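Local coordinates for FAD dependent oxidoreductase (Chelativorans sp. BNC1, PDB 6PXS), which binds FAD and acts as an iminodiacetate oxidase (IdaA), a flavoprotein of the DadA oxidoreductase family, at residues Ala117-Leu123 with Glu140-Gly146; Leu214-Val220 with Leu326-Gly331; Gly225-His229 with Gly279-Leu284. One frame throughout, in Å; residues are numbered along the deposited sequence.

Contact 1 of 3, residues Ala117-Leu123 with Glu140-Gly146; sequences AGTVRRL and EAIHIPG
Residues Glu140-Gly146 run antiparallel to Ala117-Leu123, the short axes of strands 141-144 and 121-123 approaching to 4.7 Å at 143°. Glu140 precedes the strand; its OE1 lies 3.7 Å from Arg122 NH2, a long salt bridge secondary to the ones Arg122 makes with Asp101 and Glu104. Ala141 forms a hydrogen-bonded pair with Leu123, whose N donates to Ala141 O at 2.9 Å. Ile142 faces Arg122 in a non-hydrogen-bonded pair (CA-CA 4.5 Å), and its CG2 meets Val120 CG1 at 3.5 Å. His143 pairs with Arg121 through both backbone bonds: His143 N to Arg121 O 2.9 Å, and Arg121 N to His143 O 3.2 Å. His143 CB lies 3.5 Å from Leu123 CD1, on the face shared with Arg121 and Ala141. Ile144 CG2 packs 4.0 Å from Ala117 CB. Pro145 CD sits 3.3 Å from Thr119 O, and Gly146 N donates a weak hydrogen bond to Ala117 O (2.8 Å). A CB on Gly146 would clash with Ala117 CA. This is a beta ladder at the margin of a mixed sheet: 121-123 is an edge strand within the chain, 141-144 bonds onward to 90-93, helix 97-111 packs against Val120, Arg122 and Ile142, and helix 127-131 against Ala141 and His143.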
ATOM      1  N   ALA A 117     -24.536 -17.315 -26.444  1.00 71.61           N
ATOM      2  CA  ALA A 117     -25.095 -16.115 -25.834  1.00 67.57           C
ATOM      3  C   ALA A 117     -26.369 -16.397 -25.053  1.00 63.90           C
ATOM      4  O   ALA A 117     -26.766 -15.576 -24.220  1.00 61.87           O
ATOM      5  CB  ALA A 117     -25.375 -15.065 -26.910  1.00 68.07           C
ATOM      6  N   GLY A 118     -27.014 -17.532 -25.296  1.00 64.82           N
ATOM      7  CA  GLY A 118     -28.280 -17.816 -24.655  1.00 65.13           C
ATOM      8  C   GLY A 118     -29.429 -17.121 -25.364  1.00 62.17           C
ATOM      9  O   GLY A 118     -29.318 -16.663 -26.504  1.00 63.39           O
ATOM     10  N   THR A 119     -30.555 -17.043 -24.661  1.00 62.65           N
ATOM     11  CA  THR A 119     -31.765 -16.431 -25.204  1.00 66.74           C
ATOM     12  C   THR A 119     -31.761 -14.951 -24.836  1.00 65.96           C
ATOM     13  O   THR A 119     -32.011 -14.584 -23.684  1.00 63.68           O
ATOM     14  CB  THR A 119     -33.014 -17.133 -24.678  1.00 63.76           C
ATOM     15  OG1 THR A 119     -33.085 -16.993 -23.254  1.00 64.43           O
ATOM     16  CG2 THR A 119     -32.986 -18.611 -25.039  1.00 63.13           C
ATOM     17  N   VAL A 120     -31.470 -14.098 -25.817  1.00 66.62           N
ATOM     18  CA  VAL A 120     -31.525 -12.661 -25.594  1.00 68.04           C
ATOM     19  C   VAL A 120     -32.969 -12.250 -25.351  1.00 69.59           C
ATOM     20  O   VAL A 120     -33.889 -12.682 -26.058  1.00 70.92           O
ATOM     21  CB  VAL A 120     -30.919 -11.904 -26.787  1.00 70.50           C
ATOM     22  CG1 VAL A 120     -31.005 -10.399 -26.563  1.00 69.68           C
ATOM     23  CG2 VAL A 120     -29.474 -12.332 -27.009  1.00 69.31           C
ATOM     24  N   ARG A 121     -33.176 -11.408 -24.344  1.00 70.38           N
ATOM     25  CA  ARG A 121     -34.518 -11.045 -23.908  1.00 73.57           C
ATOM     26  C   ARG A 121     -34.499  -9.593 -23.464  1.00 71.85           C
ATOM     27  O   ARG A 121     -33.695  -9.220 -22.605  1.00 72.05           O
ATOM     28  CB  ARG A 121     -34.978 -11.963 -22.774  1.00 78.54           C
ATOM     29  CG  ARG A 121     -36.332 -11.628 -22.177  1.00 85.27           C
ATOM     30  CD  ARG A 121     -36.798 -12.756 -21.267  1.00 91.46           C
ATOM     31  NE  ARG A 121     -35.768 -13.134 -20.300  1.00 96.02           N
ATOM     32  CZ  ARG A 121     -35.756 -14.277 -19.619  1.00 98.61           C
ATOM     33  NH1 ARG A 121     -36.717 -15.176 -19.795  1.00100.18           N
ATOM     34  NH2 ARG A 121     -34.775 -14.527 -18.762  1.00 97.70           N
ATOM     35  N   ARG A 122     -35.367  -8.776 -24.054  1.00 72.16           N
ATOM     36  CA  ARG A 122     -35.426  -7.367 -23.698  1.00 71.05           C
ATOM     37  C   ARG A 122     -36.247  -7.193 -22.428  1.00 67.72           C
ATOM     38  O   ARG A 122     -37.394  -7.642 -22.351  1.00 67.13           O
ATOM     39  CB  ARG A 122     -36.026  -6.543 -24.834  1.00 74.02           C
ATOM     40  CG  ARG A 122     -35.963  -5.050 -24.575  1.00 74.61           C
ATOM     41  CD  ARG A 122     -36.312  -4.250 -25.813  1.00 78.60           C
ATOM     42  NE  ARG A 122     -35.937  -2.847 -25.668  1.00 79.32           N
ATOM     43  CZ  ARG A 122     -36.056  -1.937 -26.629  1.00 81.81           C
ATOM     44  NH1 ARG A 122     -36.544  -2.275 -27.816  1.00 84.22           N
ATOM     45  NH2 ARG A 122     -35.685  -0.686 -26.403  1.00 81.35           N
ATOM     46  N   LEU A 123     -35.652  -6.544 -21.435  1.00 63.43           N
ATOM     47  CA  LEU A 123     -36.267  -6.364 -20.131  1.00 60.62           C
ATOM     48  C   LEU A 123     -36.928  -4.996 -20.032  1.00 59.16           C
ATOM     49  O   LEU A 123     -36.511  -4.032 -20.681  1.00 57.77           O
ATOM     50  CB  LEU A 123     -35.225  -6.519 -19.022  1.00 61.25           C
ATOM     51  CG  LEU A 123     -34.947  -7.949 -18.555  1.00 63.59           C
ATOM     52  CD1 LEU A 123     -34.649  -8.862 -19.734  1.00 64.28           C
ATOM     53  CD2 LEU A 123     -33.798  -7.966 -17.556  1.00 60.74           C
ATOM     54  N   GLU A 140     -34.327   0.506 -18.831  1.00 63.86           N
ATOM     55  CA  GLU A 140     -34.531  -0.639 -19.703  1.00 63.65           C
ATOM     56  C   GLU A 140     -33.176  -1.238 -20.070  1.00 60.90           C
ATOM     57  O   GLU A 140     -32.142  -0.565 -20.029  1.00 59.38           O
ATOM     58  CB  GLU A 140     -35.284  -0.237 -20.972  1.00 65.04           C
ATOM     59  CG  GLU A 140     -36.585   0.511 -20.729  1.00 68.91           C
ATOM     60  CD  GLU A 140     -37.243   0.963 -22.021  1.00 72.41           C
ATOM     61  OE1 GLU A 140     -36.910   0.405 -23.087  1.00 74.36           O
ATOM     62  OE2 GLU A 140     -38.090   1.880 -21.972  1.00 72.97           O
ATOM     63  N   ALA A 141     -33.186  -2.517 -20.433  1.00 57.93           N
ATOM     64  CA  ALA A 141     -31.937  -3.209 -20.714  1.00 57.71           C
ATOM     65  C   ALA A 141     -32.206  -4.405 -21.614  1.00 56.06           C
ATOM     66  O   ALA A 141     -33.352  -4.800 -21.842  1.00 61.13           O
ATOM     67  CB  ALA A 141     -31.250  -3.653 -19.418  1.00 60.02           C
ATOM     68  N   ILE A 142     -31.117  -4.974 -22.123  1.00 51.95           N
ATOM     69  CA  ILE A 142     -31.141  -6.189 -22.926  1.00 55.04           C
ATOM     70  C   ILE A 142     -30.338  -7.243 -22.180  1.00 56.70           C
ATOM     71  O   ILE A 142     -29.172  -7.013 -21.837  1.00 58.98           O
ATOM     72  CB  ILE A 142     -30.565  -5.953 -24.334  1.00 56.55           C
ATOM     73  CG1 ILE A 142     -31.368  -4.869 -25.057  1.00 57.87           C
ATOM     74  CG2 ILE A 142     -30.566  -7.251 -25.135  1.00 57.44           C
ATOM     75  CD1 ILE A 142     -30.728  -4.387 -26.339  1.00 61.45           C
ATOM     76  N   HIS A 143     -30.958  -8.391 -21.929  1.00 54.64           N
ATOM     77  CA  HIS A 143     -30.357  -9.443 -21.119  1.00 53.05           C
ATOM     78  C   HIS A 143     -29.696 -10.471 -22.029  1.00 50.13           C
ATOM     79  O   HIS A 143     -30.356 -11.055 -22.895  1.00 50.14           O
ATOM     80  CB  HIS A 143     -31.413 -10.104 -20.234  1.00 55.89           C
ATOM     81  CG  HIS A 143     -30.848 -11.073 -19.244  1.00 56.25           C
ATOM     82  ND1 HIS A 143     -30.886 -12.437 -19.431  1.00 55.74           N
ATOM     83  CD2 HIS A 143     -30.232 -10.873 -18.055  1.00 54.90           C
ATOM     84  CE1 HIS A 143     -30.318 -13.036 -18.400  1.00 57.59           C
ATOM     85  NE2 HIS A 143     -29.912 -12.109 -17.552  1.00 56.70           N
ATOM     86  N   ILE A 144     -28.400 -10.685 -21.831  1.00 48.22           N
ATOM     87  CA  ILE A 144     -27.639 -11.689 -22.573  1.00 48.19           C
ATOM     88  C   ILE A 144     -27.145 -12.732 -21.577  1.00 49.04           C
ATOM     89  O   ILE A 144     -26.075 -12.550 -20.978  1.00 52.39           O
ATOM     90  CB  ILE A 144     -26.460 -11.061 -23.335  1.00 45.59           C
ATOM     91  CG1 ILE A 144     -26.948  -9.936 -24.250  1.00 47.59           C
ATOM     92  CG2 ILE A 144     -25.733 -12.123 -24.150  1.00 45.62           C
ATOM     93  CD1 ILE A 144     -25.832  -9.216 -24.980  1.00 44.93           C
ATOM     94  N   PRO A 145     -27.873 -13.833 -21.367  1.00 48.15           N
ATOM     95  CA  PRO A 145     -27.452 -14.801 -20.340  1.00 48.72           C
ATOM     96  C   PRO A 145     -26.047 -15.340 -20.542  1.00 43.87           C
ATOM     97  O   PRO A 145     -25.446 -15.830 -19.577  1.00 41.43           O
ATOM     98  CB  PRO A 145     -28.501 -15.917 -20.454  1.00 51.30           C
ATOM     99  CG  PRO A 145     -29.677 -15.281 -21.118  1.00 53.08           C
ATOM    100  CD  PRO A 145     -29.120 -14.241 -22.037  1.00 50.56           C
ATOM    101  N   GLY A 146     -25.496 -15.259 -21.757  1.00 42.93           N
ATOM    102  CA  GLY A 146     -24.189 -15.834 -22.022  1.00 42.49           C
ATOM    103  C   GLY A 146     -23.018 -14.993 -21.566  1.00 41.49           C
ATOM    104  O   GLY A 146     -21.901 -15.510 -21.466  1.00 41.69           O
TER

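Contact 2 of 3, residues Leu214-Val220 with Leu326-Gly331; sequences LGLRHPV and LTIGNG
Strand 326-330 leads into the FAD site: the Asn330 side chain lies about 4 Å from the bound cofactor, and Gly331 opens the glycine-rich turn that brings Gly333 and Gly336 to the FAD. The extended strand directs Leu326, Ile328 and Asn330 toward the irregular segment Leu214-Val220. Leu326 CD2 stands 3.8 Å from Leu214 CD1; Leu216 CD1 is 4.4 Å from the same Leu326 CD2 and 4.2 Å from Ile328 CD1. His218 (t, chi2 55°) places CE1 3.6 Å from Ile328 CG2 and accepts at NE2 a hydrogen bond from Asn330 ND2, 3.1 Å long, which approaches near the ring plane. In the six-stranded mixed sheet, 326-330 lies between 198-201 and 316-317, and helix 207-211 contributes Leu211 beside His218 and Ile328. Pro219 centres an inverse gamma turn, closed by a weak Val220 N to His218 O hydrogen bond of 2.9 Å, beyond which Val220 CG1 reaches Asn330 ND2 at 3.3 Å. Gly331, at phi/psi 87/21°, makes a weak 2.9 Å hydrogen bond, Gly331 N to Asn330 OD1.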
ATOM      1  N   LEU A 214      15.492  -4.419 -34.199  1.00 56.05           N
ATOM      2  CA  LEU A 214      15.619  -5.261 -35.379  1.00 54.35           C
ATOM      3  C   LEU A 214      15.157  -4.553 -36.648  1.00 56.65           C
ATOM      4  O   LEU A 214      14.895  -5.213 -37.659  1.00 58.71           O
ATOM      5  CB  LEU A 214      14.827  -6.554 -35.182  1.00 52.11           C
ATOM      6  CG  LEU A 214      15.051  -7.271 -33.848  1.00 47.45           C
ATOM      7  CD1 LEU A 214      14.225  -8.546 -33.781  1.00 45.45           C
ATOM      8  CD2 LEU A 214      16.523  -7.578 -33.633  1.00 49.10           C
ATOM      9  N   GLY A 215      15.050  -3.226 -36.617  1.00 58.62           N
ATOM     10  CA  GLY A 215      14.583  -2.480 -37.766  1.00 61.45           C
ATOM     11  C   GLY A 215      13.091  -2.534 -37.997  1.00 62.64           C
ATOM     12  O   GLY A 215      12.625  -2.054 -39.036  1.00 64.14           O
ATOM     13  N   LEU A 216      12.329  -3.104 -37.068  1.00 63.60           N
ATOM     14  CA  LEU A 216      10.887  -3.198 -37.219  1.00 62.06           C
ATOM     15  C   LEU A 216      10.214  -1.902 -36.775  1.00 59.76           C
ATOM     16  O   LEU A 216      10.764  -1.115 -35.999  1.00 59.89           O
ATOM     17  CB  LEU A 216      10.336  -4.370 -36.406  1.00 60.75           C
ATOM     18  CG  LEU A 216      10.883  -5.754 -36.759  1.00 60.66           C
ATOM     19  CD1 LEU A 216      10.452  -6.775 -35.719  1.00 59.51           C
ATOM     20  CD2 LEU A 216      10.422  -6.176 -38.142  1.00 60.25           C
ATOM     21  N   ARG A 217       9.005  -1.686 -37.288  1.00 59.10           N
ATOM     22  CA  ARG A 217       8.154  -0.564 -36.899  1.00 57.40           C
ATOM     23  C   ARG A 217       6.874  -1.160 -36.322  1.00 56.42           C
ATOM     24  O   ARG A 217       5.880  -1.335 -37.031  1.00 57.82           O
ATOM     25  CB  ARG A 217       7.871   0.357 -38.087  1.00 57.33           C
ATOM     26  N   HIS A 218       6.906  -1.468 -35.027  1.00 53.60           N
ATOM     27  CA  HIS A 218       5.792  -2.090 -34.320  1.00 51.07           C
ATOM     28  C   HIS A 218       4.795  -1.020 -33.885  1.00 49.82           C
ATOM     29  O   HIS A 218       5.081  -0.255 -32.955  1.00 49.57           O
ATOM     30  CB  HIS A 218       6.317  -2.867 -33.111  1.00 53.93           C
ATOM     31  CG  HIS A 218       5.349  -3.865 -32.559  1.00 51.81           C
ATOM     32  ND1 HIS A 218       4.774  -4.851 -33.331  1.00 54.67           N
ATOM     33  CD2 HIS A 218       4.869  -4.042 -31.305  1.00 51.24           C
ATOM     34  CE1 HIS A 218       3.974  -5.586 -32.579  1.00 53.19           C
ATOM     35  NE2 HIS A 218       4.015  -5.116 -31.345  1.00 50.65           N
ATOM     36  N   PRO A 219       3.616  -0.925 -34.521  1.00 48.22           N
ATOM     37  CA  PRO A 219       2.676   0.164 -34.198  1.00 47.99           C
ATOM     38  C   PRO A 219       1.754  -0.177 -33.027  1.00 48.43           C
ATOM     39  O   PRO A 219       0.527  -0.222 -33.161  1.00 48.39           O
ATOM     40  CB  PRO A 219       1.908   0.325 -35.515  1.00 46.74           C
ATOM     41  CG  PRO A 219       1.829  -1.067 -36.048  1.00 43.15           C
ATOM     42  CD  PRO A 219       3.100  -1.775 -35.610  1.00 45.00           C
ATOM     43  N   VAL A 220       2.350  -0.419 -31.862  1.00 48.65           N
ATOM     44  CA  VAL A 220       1.607  -0.701 -30.636  1.00 46.00           C
ATOM     45  C   VAL A 220       2.183   0.179 -29.536  1.00 45.85           C
ATOM     46  O   VAL A 220       3.345   0.009 -29.142  1.00 45.41           O
ATOM     47  CB  VAL A 220       1.671  -2.182 -30.240  1.00 47.31           C
ATOM     48  CG1 VAL A 220       0.877  -2.423 -28.960  1.00 44.65           C
ATOM     49  CG2 VAL A 220       1.147  -3.054 -31.370  1.00 46.82           C
ATOM     50  N   LEU A 326      11.381 -15.859 -35.169  1.00 71.55           N
ATOM     51  CA  LEU A 326      10.738 -14.788 -34.423  1.00 66.67           C
ATOM     52  C   LEU A 326       9.238 -14.829 -34.666  1.00 62.77           C
ATOM     53  O   LEU A 326       8.787 -15.012 -35.799  1.00 62.59           O
ATOM     54  CB  LEU A 326      11.294 -13.413 -34.819  1.00 69.10           C
ATOM     55  CG  LEU A 326      10.677 -12.207 -34.103  1.00 67.16           C
ATOM     56  CD1 LEU A 326      10.831 -12.337 -32.596  1.00 65.86           C
ATOM     57  CD2 LEU A 326      11.306 -10.911 -34.593  1.00 66.74           C
ATOM     58  N   THR A 327       8.475 -14.654 -33.591  1.00 59.47           N
ATOM     59  CA  THR A 327       7.021 -14.629 -33.649  1.00 55.50           C
ATOM     60  C   THR A 327       6.523 -13.562 -32.687  1.00 54.62           C
ATOM     61  O   THR A 327       7.016 -13.454 -31.562  1.00 52.59           O
ATOM     62  CB  THR A 327       6.424 -15.996 -33.289  1.00 54.57           C
ATOM     63  OG1 THR A 327       7.009 -17.008 -34.118  1.00 56.48           O
ATOM     64  CG2 THR A 327       4.917 -15.997 -33.482  1.00 53.07           C
ATOM     65  N   ILE A 328       5.552 -12.771 -33.134  1.00 52.54           N
ATOM     66  CA  ILE A 328       5.065 -11.624 -32.379  1.00 48.90           C
ATOM     67  C   ILE A 328       3.582 -11.804 -32.098  1.00 45.59           C
ATOM     68  O   ILE A 328       2.816 -12.203 -32.981  1.00 42.05           O
ATOM     69  CB  ILE A 328       5.315 -10.300 -33.130  1.00 51.65           C
ATOM     70  CG1 ILE A 328       6.812 -10.111 -33.378  1.00 54.40           C
ATOM     71  CG2 ILE A 328       4.752  -9.119 -32.344  1.00 51.35           C
ATOM     72  CD1 ILE A 328       7.147  -8.868 -34.174  1.00 56.35           C
ATOM     73  N   GLY A 329       3.188 -11.512 -30.862  1.00 46.95           N
ATOM     74  CA  GLY A 329       1.791 -11.407 -30.502  1.00 44.56           C
ATOM     75  C   GLY A 329       1.553 -10.171 -29.661  1.00 45.63           C
ATOM     76  O   GLY A 329       2.103 -10.048 -28.563  1.00 48.81           O
ATOM     77  N   ASN A 330       0.745  -9.245 -30.161  1.00 45.68           N
ATOM     78  CA  ASN A 330       0.519  -7.976 -29.477  1.00 45.52           C
ATOM     79  C   ASN A 330      -0.664  -7.285 -30.146  1.00 46.97           C
ATOM     80  O   ASN A 330      -1.215  -7.774 -31.137  1.00 44.81           O
ATOM     81  CB  ASN A 330       1.777  -7.104 -29.508  1.00 44.59           C
ATOM     82  CG  ASN A 330       1.779  -6.049 -28.426  1.00 48.13           C
ATOM     83  OD1 ASN A 330       0.928  -6.059 -27.537  1.00 51.67           O
ATOM     84  ND2 ASN A 330       2.742  -5.136 -28.488  1.00 46.82           N
ATOM     85  N   GLY A 331      -1.052  -6.141 -29.592  1.00 45.38           N
ATOM     86  CA  GLY A 331      -2.168  -5.386 -30.119  1.00 43.42           C
ATOM     87  C   GLY A 331      -3.516  -5.795 -29.580  1.00 41.72           C
ATOM     88  O   GLY A 331      -4.534  -5.518 -30.224  1.00 43.33           O
TER

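Contact 3 of 3, residues Gly225-His229 with Gly279-Leu284; sequences GQIIH and GQLEVL
Ile228, Gln226 and Val283 lose the most surface where strand segment Gly225-His229 packs against helix segment Gly279-Leu284. The segment axes come within 8.5 Å, their N-to-C directions 54° apart (signed crossing angle -54°). In the extended strand the CA-to-CB bonds of Gln226 and Ile228 point toward the helix and that of Ile227 away; the nearest CA pairs are Gln226 with Gly279 at 6.5 Å and Ile228 with Val283 at 7.5 Å. Ile228, with chi1 m and chi2 t, extends CD1 into the helical surface, 3.6 Å from Val283 CG1, 3.8 Å from Leu284 CD2 and 3.9 Å from Gln280 O. Val283, chi1 t, points back at the strand, its CG2 4.0 Å from Gln226 O. Gln226 (m, t, chi3 35°) runs past Gly279, in the first turn of helix 277-290: NE2 lies 3.9 Å from Gly279 CA and OE1 3.8 Å from Gln280 CG. An ideal CB on Gly279 would fall 2.4 Å from Gln226 NE2, a clash, so the bare backbone makes room for the amide. This is helix-on-sheet packing: the helix lies against the antiparallel sheet that includes 220-231 and 298-310. Gly225 touches FAD, while Leu281 and Leu284 pack on Leu281 of the second subunit. Gln226 NE2 is hydrogen-bonded to Thr276 OG1 and Glu266 OE1, and Gln280 OE1 to Thr302 OG1. With those amide groups paired outside the two segments, the chemistry between strand and helix implies an association by apolar and van der Waals contact, centred on Ile228.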
ATOM      1  N   GLY A 225      -5.061   3.133 -18.598  1.00 44.18           N
ATOM      2  CA  GLY A 225      -6.419   2.887 -18.159  1.00 43.03           C
ATOM      3  C   GLY A 225      -6.525   2.752 -16.654  1.00 39.82           C
ATOM      4  O   GLY A 225      -5.828   1.933 -16.049  1.00 40.62           O
ATOM      5  N   GLN A 226      -7.394   3.547 -16.038  1.00 38.08           N
ATOM      6  CA  GLN A 226      -7.628   3.492 -14.601  1.00 39.23           C
ATOM      7  C   GLN A 226      -8.955   2.793 -14.339  1.00 37.90           C
ATOM      8  O   GLN A 226      -9.966   3.120 -14.968  1.00 37.17           O
ATOM      9  CB  GLN A 226      -7.635   4.897 -13.997  1.00 35.57           C
ATOM     10  CG  GLN A 226      -6.424   5.732 -14.374  1.00 36.04           C
ATOM     11  CD  GLN A 226      -6.418   7.092 -13.709  1.00 37.44           C
ATOM     12  OE1 GLN A 226      -6.851   7.242 -12.567  1.00 37.57           O
ATOM     13  NE2 GLN A 226      -5.930   8.098 -14.426  1.00 38.54           N
ATOM     14  N   ILE A 227      -8.949   1.840 -13.412  1.00 36.92           N
ATOM     15  CA  ILE A 227     -10.111   1.008 -13.123  1.00 35.50           C
ATOM     16  C   ILE A 227     -10.310   0.973 -11.615  1.00 38.47           C
ATOM     17  O   ILE A 227      -9.347   0.793 -10.862  1.00 42.35           O
ATOM     18  CB  ILE A 227      -9.941  -0.413 -13.695  1.00 36.77           C
ATOM     19  CG1 ILE A 227     -11.209  -1.240 -13.481  1.00 38.95           C
ATOM     20  CG2 ILE A 227      -8.739  -1.105 -13.069  1.00 38.08           C
ATOM     21  CD1 ILE A 227     -11.218  -2.539 -14.266  1.00 36.69           C
ATOM     22  N   ILE A 228     -11.556   1.145 -11.175  1.00 38.56           N
ATOM     23  CA  ILE A 228     -11.884   1.274  -9.759  1.00 38.57           C
ATOM     24  C   ILE A 228     -12.473  -0.034  -9.252  1.00 38.26           C
ATOM     25  O   ILE A 228     -13.262  -0.687  -9.945  1.00 40.42           O
ATOM     26  CB  ILE A 228     -12.860   2.444  -9.524  1.00 38.47           C
ATOM     27  CG1 ILE A 228     -12.170   3.773  -9.838  1.00 36.02           C
ATOM     28  CG2 ILE A 228     -13.377   2.422  -8.090  1.00 40.93           C
ATOM     29  CD1 ILE A 228     -13.082   4.971  -9.769  1.00 35.61           C
ATOM     30  N   HIS A 229     -12.098  -0.408  -8.031  1.00 39.48           N
ATOM     31  CA  HIS A 229     -12.609  -1.600  -7.367  1.00 37.78           C
ATOM     32  C   HIS A 229     -13.369  -1.176  -6.120  1.00 37.55           C
ATOM     33  O   HIS A 229     -12.816  -0.484  -5.259  1.00 36.86           O
ATOM     34  CB  HIS A 229     -11.471  -2.558  -7.007  1.00 38.01           C
ATOM     35  CG  HIS A 229     -10.853  -3.230  -8.192  1.00 40.64           C
ATOM     36  ND1 HIS A 229     -10.810  -4.600  -8.331  1.00 41.85           N
ATOM     37  CD2 HIS A 229     -10.261  -2.721  -9.299  1.00 40.33           C
ATOM     38  CE1 HIS A 229     -10.214  -4.907  -9.470  1.00 41.46           C
ATOM     39  NE2 HIS A 229      -9.873  -3.785 -10.076  1.00 41.58           N
ATOM     40  N   GLY A 279      -9.195  11.124 -14.070  1.00 41.25           N
ATOM     41  CA  GLY A 279      -9.442   9.747 -14.460  1.00 40.53           C
ATOM     42  C   GLY A 279     -10.413   9.049 -13.530  1.00 41.86           C
ATOM     43  O   GLY A 279     -11.299   8.317 -13.975  1.00 43.68           O
ATOM     44  N   GLN A 280     -10.270   9.279 -12.223  1.00 38.37           N
ATOM     45  CA  GLN A 280     -11.165   8.649 -11.260  1.00 37.14           C
ATOM     46  C   GLN A 280     -12.533   9.319 -11.243  1.00 39.79           C
ATOM     47  O   GLN A 280     -13.554   8.642 -11.079  1.00 39.65           O
ATOM     48  CB  GLN A 280     -10.534   8.678  -9.869  1.00 34.19           C
ATOM     49  CG  GLN A 280      -9.361   7.729  -9.730  1.00 36.40           C
ATOM     50  CD  GLN A 280      -9.025   7.425  -8.287  1.00 36.69           C
ATOM     51  OE1 GLN A 280      -9.269   6.322  -7.800  1.00 36.87           O
ATOM     52  NE2 GLN A 280      -8.459   8.400  -7.596  1.00 37.98           N
ATOM     53  N   LEU A 281     -12.575  10.642 -11.411  1.00 38.27           N
ATOM     54  CA  LEU A 281     -13.858  11.335 -11.472  1.00 34.10           C
ATOM     55  C   LEU A 281     -14.717  10.782 -12.601  1.00 38.12           C
ATOM     56  O   LEU A 281     -15.893  10.457 -12.401  1.00 40.88           O
ATOM     57  CB  LEU A 281     -13.635  12.839 -11.650  1.00 35.23           C
ATOM     58  CG  LEU A 281     -14.890  13.704 -11.819  1.00 35.40           C
ATOM     59  CD1 LEU A 281     -15.756  13.670 -10.568  1.00 36.86           C
ATOM     60  CD2 LEU A 281     -14.520  15.137 -12.162  1.00 33.31           C
ATOM     61  N   GLU A 282     -14.139  10.661 -13.799  1.00 40.37           N
ATOM     62  CA  GLU A 282     -14.905  10.184 -14.944  1.00 41.79           C
ATOM     63  C   GLU A 282     -15.515   8.816 -14.669  1.00 43.00           C
ATOM     64  O   GLU A 282     -16.685   8.572 -14.989  1.00 43.70           O
ATOM     65  CB  GLU A 282     -14.012  10.132 -16.184  1.00 45.58           C
ATOM     66  CG  GLU A 282     -13.533  11.494 -16.659  1.00 50.35           C
ATOM     67  CD  GLU A 282     -12.567  11.397 -17.822  1.00 57.00           C
ATOM     68  OE1 GLU A 282     -12.139  12.455 -18.334  1.00 56.81           O
ATOM     69  OE2 GLU A 282     -12.233  10.260 -18.223  1.00 60.44           O
ATOM     70  N   VAL A 283     -14.740   7.911 -14.069  1.00 41.53           N
ATOM     71  CA  VAL A 283     -15.250   6.573 -13.791  1.00 39.98           C
ATOM     72  C   VAL A 283     -16.346   6.630 -12.735  1.00 41.57           C
ATOM     73  O   VAL A 283     -17.387   5.973 -12.865  1.00 43.08           O
ATOM     74  CB  VAL A 283     -14.099   5.645 -13.365  1.00 39.29           C
ATOM     75  CG1 VAL A 283     -14.635   4.274 -12.990  1.00 37.69           C
ATOM     76  CG2 VAL A 283     -13.067   5.530 -14.478  1.00 39.58           C
ATOM     77  N   LEU A 284     -16.137   7.414 -11.676  1.00 39.91           N
ATOM     78  CA  LEU A 284     -17.141   7.506 -10.621  1.00 38.79           C
ATOM     79  C   LEU A 284     -18.456   8.063 -11.155  1.00 37.47           C
ATOM     80  O   LEU A 284     -19.535   7.579 -10.794  1.00 36.94           O
ATOM     81  CB  LEU A 284     -16.616   8.368  -9.472  1.00 39.11           C
ATOM     82  CG  LEU A 284     -15.478   7.761  -8.645  1.00 36.59           C
ATOM     83  CD1 LEU A 284     -14.877   8.794  -7.701  1.00 38.38           C
ATOM     84  CD2 LEU A 284     -15.967   6.553  -7.860  1.00 34.22           C
TER

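Overall arrangement
From the N terminus, contact 1 comes first, pairing strands 121-123 and 141-144 across a 16-residue connection that carries helix 127-131. It is complete before contact 2 opens at Leu214, so the two are in series, their centres 39 Å apart on opposite sides of the chain's centre. Contact 2 closes a loop of 105 residues, returning the chain to strand 326-330 beside the FAD site. Contact 3 is nested inside that loop and closes a shorter one of 49 residues, tying helix 277-290 to strand 220-231. Contact 1 belongs to the four-stranded mixed sheet; contact 2 joins the six-stranded sheet to the start of strand 220-231, and contact 3 lies further along that strand, nearest atoms about 13 Å away.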